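Long-range contacts in PnpC (Pseudomonas putida, PDB 3N9T), which catalyses, as a hydroxyquinol 1,2-dioxygenase of the intradiol family, the Fe(III)-dependent opening of the hydroxyquinol ring between adjacent hydroxylated carbons: residues 123-128 against 169-174; 129-134 against 185-190. One frame throughout, in Å; residues are numbered along the deposited sequence.

Interaction 1. Residues 123-128 against 169-174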
# COMPACT_ATOMS: atom_id res chain seq x y z
N ALA A 123 37.49 13.51 -5.23
CA ALA A 123 37.32 12.60 -6.37
C ALA A 123 38.59 11.77 -6.46
O ALA A 123 39.61 12.24 -6.90
CB ALA A 123 37.09 13.34 -7.66
N LEU A 124 38.50 10.54 -6.02
CA LEU A 124 39.64 9.66 -6.12
C LEU A 124 39.59 8.89 -7.44
O LEU A 124 40.57 8.27 -7.81
CB LEU A 124 39.73 8.75 -4.87
CG LEU A 124 39.52 9.50 -3.54
CD1 LEU A 124 39.73 8.58 -2.41
CD2 LEU A 124 40.41 10.73 -3.38
N THR A 125 38.46 8.96 -8.16
CA THR A 125 38.30 8.28 -9.46
C THR A 125 38.29 9.25 -10.66
O THR A 125 38.40 10.46 -10.49
CB THR A 125 37.06 7.36 -9.47
OG1 THR A 125 35.88 8.12 -9.15
CG2 THR A 125 37.21 6.25 -8.42
N ASP A 126 38.20 8.69 -11.87
CA ASP A 126 38.12 9.43 -13.16
C ASP A 126 36.88 10.32 -13.26
O ASP A 126 35.79 9.86 -12.91
CB ASP A 126 37.92 8.43 -14.33
CG ASP A 126 39.18 7.68 -14.72
OD1 ASP A 126 40.27 7.98 -14.14
OD2 ASP A 126 39.07 6.80 -15.63
N GLY A 127 37.01 11.50 -13.85
CA GLY A 127 35.78 12.25 -14.16
C GLY A 127 36.24 13.59 -14.67
O GLY A 127 37.41 13.81 -14.77
N VAL A 128 35.30 14.47 -14.98
CA VAL A 128 35.63 15.81 -15.41
C VAL A 128 35.80 16.70 -14.13
O VAL A 128 34.85 16.87 -13.35
CB VAL A 128 34.49 16.41 -16.28
CG1 VAL A 128 34.80 17.89 -16.62
CG2 VAL A 128 34.19 15.52 -17.57
N PHE A 169 37.68 3.94 -0.14
CA PHE A 169 37.08 4.57 1.03
C PHE A 169 37.07 6.10 0.89
O PHE A 169 38.07 6.71 0.56
CB PHE A 169 37.84 4.20 2.33
CG PHE A 169 37.30 4.87 3.55
CD1 PHE A 169 36.30 4.27 4.30
CD2 PHE A 169 37.79 6.12 3.94
CE1 PHE A 169 35.78 4.90 5.44
CE2 PHE A 169 37.27 6.77 5.05
CZ PHE A 169 36.25 6.15 5.82
N GLY A 170 35.90 6.69 1.14
CA GLY A 170 35.74 8.16 1.14
C GLY A 170 35.63 8.78 -0.24
O GLY A 170 35.47 9.96 -0.35
N ASN A 171 35.65 7.98 -1.30
CA ASN A 171 35.60 8.55 -2.61
C ASN A 171 34.32 9.37 -2.77
O ASN A 171 33.24 8.90 -2.46
CB ASN A 171 35.56 7.46 -3.64
CG ASN A 171 35.68 7.99 -5.04
OD1 ASN A 171 36.51 8.84 -5.33
ND2 ASN A 171 34.89 7.41 -5.94
N LEU A 172 34.47 10.57 -3.29
CA LEU A 172 33.33 11.47 -3.60
C LEU A 172 32.42 11.60 -2.42
O LEU A 172 31.21 11.81 -2.57
CB LEU A 172 32.59 10.94 -4.86
CG LEU A 172 33.44 11.08 -6.16
CD1 LEU A 172 32.79 10.33 -7.30
CD2 LEU A 172 33.76 12.53 -6.59
N ARG A 173 33.01 11.50 -1.22
CA ARG A 173 32.33 11.93 0.02
C ARG A 173 33.28 12.77 0.85
O ARG A 173 34.53 12.62 0.76
CB ARG A 173 31.83 10.74 0.86
CG ARG A 173 31.06 9.68 0.11
CD ARG A 173 30.78 8.45 0.97
NE ARG A 173 29.88 7.56 0.22
CZ ARG A 173 28.56 7.64 0.24
NH1 ARG A 173 27.96 8.58 0.99
NH2 ARG A 173 27.83 6.80 -0.51
N GLY A 174 32.73 13.73 1.58
CA GLY A 174 33.56 14.49 2.52
C GLY A 174 32.76 15.37 3.45
O GLY A 174 31.64 15.76 3.12

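Interaction 2. Residues 129-134 against 185-190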
# COMPACT_ATOMS: atom_id res chain seq x y z
N PRO A 129 37.00 17.28 -13.92
CA PRO A 129 37.29 18.04 -12.65
C PRO A 129 36.33 19.22 -12.48
O PRO A 129 35.97 19.87 -13.49
CB PRO A 129 38.76 18.54 -12.88
CG PRO A 129 39.36 17.33 -13.77
CD PRO A 129 38.20 17.23 -14.81
N ALA A 130 35.88 19.48 -11.25
CA ALA A 130 34.98 20.62 -11.05
C ALA A 130 35.34 21.26 -9.71
O ALA A 130 35.72 20.58 -8.79
CB ALA A 130 33.48 20.15 -11.05
N LEU A 131 35.15 22.55 -9.62
CA LEU A 131 35.24 23.21 -8.29
C LEU A 131 33.81 23.58 -7.91
O LEU A 131 33.16 24.32 -8.70
CB LEU A 131 36.04 24.50 -8.40
CG LEU A 131 36.11 25.36 -7.11
CD1 LEU A 131 36.75 24.52 -5.94
CD2 LEU A 131 36.89 26.65 -7.42
N VAL A 132 33.29 23.06 -6.78
CA VAL A 132 31.97 23.49 -6.29
C VAL A 132 32.27 24.38 -5.09
O VAL A 132 32.93 23.96 -4.15
CB VAL A 132 31.05 22.27 -5.92
CG1 VAL A 132 29.69 22.81 -5.27
CG2 VAL A 132 30.75 21.40 -7.17
N TYR A 133 31.87 25.63 -5.14
CA TYR A 133 32.23 26.55 -4.07
C TYR A 133 31.09 27.54 -3.80
O TYR A 133 30.12 27.63 -4.57
CB TYR A 133 33.56 27.29 -4.43
CG TYR A 133 33.44 28.35 -5.49
CD1 TYR A 133 33.02 28.02 -6.80
CD2 TYR A 133 33.89 29.65 -5.24
CE1 TYR A 133 32.90 29.02 -7.81
CE2 TYR A 133 33.80 30.65 -6.24
CZ TYR A 133 33.34 30.32 -7.51
OH TYR A 133 33.25 31.30 -8.47
N GLY A 134 31.20 28.30 -2.70
CA GLY A 134 30.12 29.24 -2.38
C GLY A 134 30.19 29.62 -0.90
O GLY A 134 31.27 29.70 -0.33
N ALA A 185 34.73 25.43 -0.28
CA ALA A 185 35.19 25.02 -1.58
C ALA A 185 35.53 23.54 -1.57
O ALA A 185 36.18 22.98 -0.64
CB ALA A 185 36.39 25.89 -2.05
N ILE A 186 35.03 22.88 -2.61
CA ILE A 186 35.06 21.44 -2.74
C ILE A 186 35.60 21.13 -4.15
O ILE A 186 35.02 21.57 -5.14
CB ILE A 186 33.59 20.90 -2.72
CG1 ILE A 186 32.94 21.19 -1.33
CG2 ILE A 186 33.59 19.40 -3.06
CD1 ILE A 186 31.40 20.92 -1.26
N GLN A 187 36.69 20.37 -4.26
CA GLN A 187 37.09 19.90 -5.59
C GLN A 187 36.53 18.49 -5.75
O GLN A 187 36.61 17.67 -4.84
CB GLN A 187 38.62 19.91 -5.78
CG GLN A 187 39.19 21.32 -6.10
CD GLN A 187 40.71 21.27 -6.40
OE1 GLN A 187 41.54 21.41 -5.51
NE2 GLN A 187 41.05 21.02 -7.65
N THR A 188 35.97 18.25 -6.94
CA THR A 188 35.33 17.00 -7.23
C THR A 188 35.32 16.74 -8.75
O THR A 188 36.08 17.36 -9.53
CB THR A 188 33.93 16.94 -6.57
OG1 THR A 188 33.36 15.63 -6.67
CG2 THR A 188 32.92 18.04 -7.07
N THR A 189 34.47 15.81 -9.16
CA THR A 189 34.17 15.70 -10.60
C THR A 189 32.73 16.07 -10.88
O THR A 189 31.91 16.04 -9.97
CB THR A 189 34.47 14.32 -11.13
OG1 THR A 189 33.76 13.36 -10.36
CG2 THR A 189 36.00 14.04 -11.14
N VAL A 190 32.42 16.47 -12.13
CA VAL A 190 31.09 16.88 -12.46
C VAL A 190 30.19 15.68 -12.19
O VAL A 190 30.46 14.57 -12.63
CB VAL A 190 30.94 17.36 -13.91
CG1 VAL A 190 29.49 17.71 -14.18
CG2 VAL A 190 31.86 18.53 -14.20

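Interaction 1. Residues 123-128 against 169-174
Asn171 carries the polar half of this loop-to-loop contact, reaching with both arms of its carboxamide into the irregular segment 123-128. Its CG stands anti to the backbone N (chi1 -173°), which carries the amide across to the opposite loop. There Asn171 OD1 accepts the backbone N-H of Leu124 at 2.7 Å; the donor lies nearly along the C=O axis (175° at the oxygen), and the bond is moderately bent at the hydrogen. From the other arm, Asn171 ND2 makes a weak hydrogen bond of 3.4 Å to Thr125 OG1, the two side chains crossing at about a right angle. The same ND2 also bonds Gln167 OE1, so the amide is gripped through both its oxygen and its nitrogen and its rotation is well defined.

Van der Waals contacts flank this amide. Leu124 runs past Asn171 in the opposite direction, its CB 3.3 Å from Asn171 OD1, and ends with CD1 3.9 Å from Phe169 O. The apolar contact is that of Leu172, which sends CD2 against Ala123, where it meets both CA and CB, the latter at 3.6 Å.

The backbone of 169-174 presents these groups through a type II beta turn from Gly170 to Arg173, closed by Arg173 N to Gly170 O at 3.0 Å. Asn171 and Leu172 are its two central residues, and the outer atoms of both side chains reach the loop. Arg173, the last residue of the turn, opens strand 173-177, and the side chain of Leu172 lies about 7 Å from that of the iron ligand Tyr160.

Because a buried side-chain amide bonds the main chain of a partly exposed loop, the polypeptide leading into strand 129-138 is pinned to the turn by directional bonds as well as by the small hydrophobic patch at Ala123.

Interaction 2. Residues 129-134 against 185-190
Strands 129-134 and 185-189 run antiparallel, their short axes 4.4 Å apart at closest approach with 147° between their directions, the departure from 180° reflecting sheet twist. Ala130-Thr188 and Val132-Ile186 are hydrogen-bonded pairs, each joined by two N-H···O=C bonds. In three of them the donor sits close to the C=O axis or in the carbonyl plane, as for Val132 N to Ile186 O at 2.8 Å; in the fourth, Ala130 N reaches Thr188 O at 2.7 Å from above that plane. CA-H···O contacts supplement them, including Gln187 CA to Ala130 O at 3.5 Å.

Side chains separate onto two faces. On one, Leu131 has CG anti to its backbone N (chi1 175°) and brings CD1 within 4.1 Å of Ala185 CB, while Tyr133 CB meets the same methyl at 4.0 Å. The Tyr133 ring receives Leu131 CD2 off-centre over one face, and its hydroxyl bonds Asp268 and Arg262. On the other, Val132 and Thr188 lie side by side, CG2 to CG2 at 4.0 Å, next to Ile186; Ala130 CB touches Val190 CG2, and Thr188 OG1, on the same face, is hydrogen-bonded to Gln153 OE1.

Main-chain bonds therefore set the register of these strands of the intradiol catalytic domain, while mainly apolar packing joins the side chains on each face and the buried hydroxyls of Tyr133 and Thr188 find polar partners beyond the pair.

How the interactions relate
Loop 123-128 of interaction 1 runs directly into strand 129-138, the first partner of interaction 2, and the two contacts lie 11 Å apart between centres. They also meet: Val128 O lies 2.7 Å from Val190 N, a probable hydrogen bond that carries the pairing past the strand end, and Leu172 CD2 packs against Thr188 OG1. Strands 173-177 and 183-189, reached by the second segments, follow each other in the chain and belong to the same sheet. Interaction 2 is buried and held by regular main-chain bonds; interaction 1 is partly exposed and depends on one asparagine amide beside a small apolar patch.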